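Local coordinates for esterase (uncultured bacterium pCosCE1, PDB 7ATL), which hydrolyses carboxylic esters as a family VIII carboxylesterase of beta-lactamase-like fold and also shows promiscuous acyltransferase activity, at residues Q17-I20 with R24-G27; S44-A47 with Q51-P54; A220-D223 with P228-I231. All coordinates share one frame; numbering follows the deposited sequence.

The three contacts follow one another along the chain, each closing before the next opens, yet they gather on one side of the molecule with centres 11 to 14 Å apart. Contact 1 joins the end of helix 3-21 to the lead-in of strand 27-34; contact 2 folds the chain back on itself just past strand 37-44, the neighbour of 27-34 in the seven-stranded antiparallel sheet; contact 3 is a small hairpin of strands 221-222 and 229-230. Val26 ties them together: its carbonyl oxygen probably accepts a hydrogen bond from Tyr46 N, while its methyl groups pack on Tyr221 and Pro228. Two neighbouring N-terminal turns and a hairpin nearly 170 residues later thus meet at this end of the sheet.

Contact 1 (Q17-I20 with R24-G27); sequences QQAI and RIVG
Two consecutive backbone N-H groups, of Arg24 and Ile25, converge on the carbonyl oxygen of Ala19 as helix 3-21 runs out. Arg24 N lies 2.8 Å from Ala19 O, almost in line with the carbonyl bond, whereas Ile25 N, 3.1 Å from the same Ala19 O, comes from well above the carbonyl plane. One acceptor near the helix end is thereby gripped twice. A nearly straight CA-H...O contact follows, with Ile20 CA 3.3 Å from Ile25 O.

The Arg24 side chain bends at its third torsion (chi3 55°), which brings the guanidinium back over the helix. Ala19 CB sits over one face, 3.6 Å from Arg24 NH1, and Gln18 CG lies at the edge. Salt bridges from NH1 to Glu22 and from NE to Glu366 hold the group, and the two carboxylates probably offset both the guanidinium and the nearby Arg371. The Ala19 methyl also meets Ile25 CG1 at 3.8 Å, making this small residue the common floor for both side chains.

Tyr372 packs against Ala19 and Ile25, so helix 372-381 lies against the turn where helix 3-21 gives way to strand 27-34.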
# COMPACT_ATOMS: atom_id res chain seq x y z
N GLN A 17 19.49 -12.95 4.99
CA GLN A 17 20.74 -13.48 4.38
C GLN A 17 20.38 -14.75 3.59
O GLN A 17 20.82 -14.87 2.43
CB GLN A 17 21.83 -13.74 5.42
CG GLN A 17 23.25 -13.81 4.84
CD GLN A 17 23.48 -12.73 3.81
OE1 GLN A 17 23.35 -11.53 4.09
NE2 GLN A 17 23.76 -13.14 2.58
N GLN A 18 19.59 -15.64 4.18
CA GLN A 18 19.12 -16.89 3.53
C GLN A 18 18.40 -16.54 2.22
O GLN A 18 18.71 -17.16 1.18
CB GLN A 18 18.22 -17.65 4.51
CG GLN A 18 17.55 -18.88 3.91
CD GLN A 18 17.04 -19.79 5.00
OE1 GLN A 18 15.84 -19.91 5.25
NE2 GLN A 18 17.97 -20.41 5.71
N ALA A 19 17.48 -15.57 2.27
CA ALA A 19 16.60 -15.17 1.14
C ALA A 19 17.45 -14.61 -0.00
O ALA A 19 17.12 -14.85 -1.19
CB ALA A 19 15.57 -14.16 1.60
N ILE A 20 18.52 -13.90 0.33
CA ILE A 20 19.49 -13.40 -0.69
C ILE A 20 20.23 -14.58 -1.33
O ILE A 20 20.15 -14.71 -2.56
CB ILE A 20 20.41 -12.36 -0.06
CG1 ILE A 20 19.62 -11.08 0.21
CG2 ILE A 20 21.63 -12.13 -0.96
CD1 ILE A 20 20.12 -10.27 1.37
N ARG A 24 15.98 -15.34 -3.71
CA ARG A 24 14.53 -15.08 -3.54
C ARG A 24 14.33 -13.56 -3.44
O ARG A 24 13.35 -13.06 -3.97
CB ARG A 24 13.99 -15.81 -2.31
CG ARG A 24 13.46 -17.22 -2.56
CD ARG A 24 13.47 -18.05 -1.29
NE ARG A 24 12.74 -17.43 -0.19
CZ ARG A 24 13.18 -17.21 1.06
NH1 ARG A 24 14.38 -17.59 1.46
NH2 ARG A 24 12.38 -16.62 1.92
N ILE A 25 15.28 -12.88 -2.80
CA ILE A 25 15.32 -11.41 -2.57
C ILE A 25 16.68 -10.91 -3.07
O ILE A 25 17.69 -11.60 -2.85
CB ILE A 25 15.12 -11.11 -1.07
CG1 ILE A 25 13.75 -11.60 -0.59
CG2 ILE A 25 15.31 -9.63 -0.74
CD1 ILE A 25 12.58 -11.01 -1.36
N VAL A 26 16.69 -9.74 -3.69
CA VAL A 26 17.91 -9.08 -4.21
C VAL A 26 18.46 -8.16 -3.12
O VAL A 26 19.71 -8.18 -2.87
CB VAL A 26 17.56 -8.33 -5.51
CG1 VAL A 26 18.71 -7.44 -5.99
CG2 VAL A 26 17.14 -9.33 -6.58
N GLY A 27 17.56 -7.37 -2.52
CA GLY A 27 17.85 -6.42 -1.42
C GLY A 27 16.60 -6.08 -0.63
O GLY A 27 15.47 -6.18 -1.17

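Contact 2 (S44-A47 with Q51-P54)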
# COMPACT_ATOMS: atom_id res chain seq x y z
N SER A 44 19.99 -5.03 3.58
CA SER A 44 20.69 -6.26 3.12
C SER A 44 20.77 -6.26 1.59
O SER A 44 19.83 -5.73 0.96
CB SER A 44 19.99 -7.50 3.59
OG SER A 44 19.87 -7.56 5.01
N GLY A 45 21.79 -6.90 1.01
CA GLY A 45 21.89 -7.13 -0.44
C GLY A 45 22.03 -5.82 -1.21
O GLY A 45 22.50 -4.82 -0.62
N TYR A 46 21.58 -5.80 -2.47
CA TYR A 46 21.84 -4.70 -3.43
C TYR A 46 20.56 -3.90 -3.74
O TYR A 46 19.48 -4.46 -3.92
CB TYR A 46 22.48 -5.26 -4.71
CG TYR A 46 23.82 -5.95 -4.56
CD1 TYR A 46 24.97 -5.25 -4.21
CD2 TYR A 46 23.96 -7.31 -4.86
CE1 TYR A 46 26.20 -5.88 -4.11
CE2 TYR A 46 25.18 -7.95 -4.77
CZ TYR A 46 26.30 -7.23 -4.39
OH TYR A 46 27.51 -7.84 -4.32
N ALA A 47 20.70 -2.58 -3.81
CA ALA A 47 19.75 -1.66 -4.45
C ALA A 47 19.70 -2.03 -5.93
O ALA A 47 18.57 -2.16 -6.45
CB ALA A 47 20.20 -0.22 -4.28
N GLN A 51 25.04 -3.30 -10.95
CA GLN A 51 26.06 -2.27 -10.56
C GLN A 51 26.69 -2.57 -9.18
O GLN A 51 27.48 -1.72 -8.68
CB GLN A 51 25.45 -0.87 -10.50
CG GLN A 51 24.77 -0.41 -11.78
CD GLN A 51 24.12 0.94 -11.58
OE1 GLN A 51 24.01 1.73 -12.52
NE2 GLN A 51 23.69 1.24 -10.36
N LYS A 52 26.36 -3.71 -8.56
CA LYS A 52 26.73 -4.06 -7.16
C LYS A 52 26.68 -2.80 -6.29
O LYS A 52 27.66 -2.53 -5.59
CB LYS A 52 28.11 -4.73 -7.09
CG LYS A 52 28.69 -5.19 -8.42
CD LYS A 52 29.64 -6.36 -8.33
CE LYS A 52 28.98 -7.58 -7.71
NZ LYS A 52 29.45 -8.84 -8.33
N LYS A 53 25.58 -2.04 -6.35
CA LYS A 53 25.31 -0.92 -5.40
C LYS A 53 24.66 -1.51 -4.15
O LYS A 53 23.56 -2.06 -4.21
CB LYS A 53 24.44 0.17 -6.04
CG LYS A 53 24.40 1.47 -5.24
CD LYS A 53 23.42 2.48 -5.80
CE LYS A 53 23.79 2.98 -7.19
NZ LYS A 53 23.27 4.35 -7.45
N PRO A 54 25.32 -1.45 -2.97
CA PRO A 54 24.76 -2.04 -1.76
C PRO A 54 23.46 -1.31 -1.40
O PRO A 54 23.37 -0.07 -1.54
CB PRO A 54 25.87 -1.84 -0.72
CG PRO A 54 26.56 -0.58 -1.19
CD PRO A 54 26.58 -0.73 -2.70
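Tyr46 lays its ring alongside Lys52, the two side chains pointing the same way; Tyr46 has more surface buried than any other residue here, with Ala47 and Lys52 next. The ring is set by a first torsion of -61°, which places CG anti to the carbonyl carbon and beside the backbone N. From there Tyr46 CE1 comes within 3.6 Å of Lys52 CA and also touches Lys52 CB. Farther out, Tyr46 OH lies 3.7 Å from Lys52 CE; the lysine chain, bent at its third and fourth torsions, thus meets the tyrosine at CB and again at CE. Lys53 O approaches the same ring differently, at its edge and in its plane, 3.5 Å from Tyr46 CD1.

That carbonyl is shared. Lys53 O also meets Tyr46 CA at 3.2 Å in a bent CA-H...O contact. In addition, Lys53 O accepts a weak hydrogen bond from Ala47 N at 2.9 Å, with an angle of 129° at the hydrogen. The backbone pattern is that of a short antiparallel bridge: Tyr46 and Pro54 form a non-hydrogen-bonded pair whose CA atoms are 4.3 Å apart and whose side chains diverge. It lies just beyond strand 37-44, an outermost strand of the large antiparallel sheet of this beta-lactamase-like fold, where the chain turns corners at Gly45 and Ala47.

Ala47, which is buried, directs its CB toward the second segment and rests on the Lys53 carbonyl. Gly45, with its positive phi, makes the first corner, and its backbone bonds with that of Met55. Lys53 sends its ammonium away from the turn to the carbonyl oxygen of Asp215. Lys52 and Pro54 are both exposed. The backbone of Ala47 pairs with that of Thr219.

Contact 3 (A220-D223 with P228-I231)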
# COMPACT_ATOMS: atom_id res chain seq x y z
N ALA A 220 13.88 -2.09 -9.40
CA ALA A 220 12.81 -3.10 -9.29
C ALA A 220 13.21 -4.37 -10.04
O ALA A 220 13.58 -4.28 -11.24
CB ALA A 220 11.52 -2.53 -9.85
N TYR A 221 13.10 -5.51 -9.37
CA TYR A 221 13.34 -6.87 -9.91
C TYR A 221 12.02 -7.64 -9.76
O TYR A 221 11.19 -7.19 -8.92
CB TYR A 221 14.46 -7.59 -9.14
CG TYR A 221 15.81 -6.95 -9.30
CD1 TYR A 221 16.15 -5.82 -8.57
CD2 TYR A 221 16.75 -7.45 -10.19
CE1 TYR A 221 17.37 -5.19 -8.74
CE2 TYR A 221 17.98 -6.84 -10.36
CZ TYR A 221 18.29 -5.71 -9.63
OH TYR A 221 19.49 -5.08 -9.81
N HIS A 222 11.87 -8.74 -10.51
CA HIS A 222 10.72 -9.67 -10.38
C HIS A 222 11.24 -11.11 -10.43
O HIS A 222 12.36 -11.27 -10.91
CB HIS A 222 9.68 -9.37 -11.46
CG HIS A 222 9.96 -10.03 -12.75
ND1 HIS A 222 9.33 -11.21 -13.11
CD2 HIS A 222 10.83 -9.69 -13.74
CE1 HIS A 222 9.78 -11.57 -14.30
NE2 HIS A 222 10.72 -10.64 -14.71
N ASP A 223 10.44 -12.09 -9.98
CA ASP A 223 10.82 -13.53 -9.82
C ASP A 223 10.73 -14.24 -11.18
O ASP A 223 9.69 -14.09 -11.86
CB ASP A 223 9.93 -14.26 -8.81
CG ASP A 223 9.41 -13.47 -7.60
OD1 ASP A 223 10.23 -12.87 -6.85
OD2 ASP A 223 8.18 -13.50 -7.38
N PRO A 228 16.12 -13.55 -10.11
CA PRO A 228 15.33 -12.36 -10.45
C PRO A 228 16.01 -11.43 -11.48
O PRO A 228 17.16 -11.12 -11.27
CB PRO A 228 15.22 -11.58 -9.12
CG PRO A 228 15.80 -12.48 -8.06
CD PRO A 228 16.74 -13.42 -8.79
N GLU A 229 15.28 -11.00 -12.51
CA GLU A 229 15.77 -10.04 -13.54
C GLU A 229 15.10 -8.69 -13.33
O GLU A 229 14.01 -8.61 -12.76
CB GLU A 229 15.52 -10.59 -14.95
CG GLU A 229 14.08 -10.45 -15.46
CD GLU A 229 13.72 -11.12 -16.79
OE1 GLU A 229 12.56 -10.92 -17.26
OE2 GLU A 229 14.57 -11.84 -17.35
N PRO A 230 15.70 -7.57 -13.79
CA PRO A 230 15.08 -6.24 -13.68
C PRO A 230 13.75 -6.15 -14.45
O PRO A 230 13.59 -6.84 -15.42
CB PRO A 230 16.09 -5.27 -14.30
CG PRO A 230 17.41 -6.02 -14.20
CD PRO A 230 17.05 -7.49 -14.37
N ILE A 231 12.82 -5.33 -13.96
CA ILE A 231 11.50 -5.12 -14.61
C ILE A 231 11.71 -4.08 -15.72
O ILE A 231 12.31 -3.03 -15.42
CB ILE A 231 10.44 -4.70 -13.57
CG1 ILE A 231 10.17 -5.84 -12.57
CG2 ILE A 231 9.17 -4.21 -14.26
CD1 ILE A 231 9.43 -5.42 -11.29
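Ala220 and Ile231 close the tight end of a beta hairpin whose short strands, 221-222 and 229-230, run antiparallel. Ile231 N donates to Ala220 O at 3.0 Å, and the isoleucine turns its CG1 branch back across the first strand: Ile231 CD1 reaches Ala220 CB at 3.8 Å, and Ile231 CG1 lies 3.7 Å from His222 CB. With CG1 set beside its backbone N (chi1 -66°), Ile231 also carries CD1 to Tyr221 O. His222 and Glu229 form the hydrogen-bonded pair, firm from His222 N to Glu229 O but weak in the return bond.

Tyr221 and Pro230 form the non-hydrogen-bonded pair and their side chains diverge, though Tyr221 CE2 still touches Pro230 CG at 4.0 Å. The tyrosine hydroxyl is bound by Arg49 N and Glu50. Strand 363-364 extends this small sheet beside 221-222.

The looser, partly exposed side belongs to Glu229 and Pro230. Glu229 runs extended beyond CG, alongside the buried imidazole, and its carboxylate has a weak, long ion pair with Arg232. Ring and carboxylate planes stand 67° apart, and His222 NE2 donates in its ring plane to the anti side of Glu229 OE1, from somewhat out of the carboxylate plane, 3.2 Å away and nearly straight at 170°.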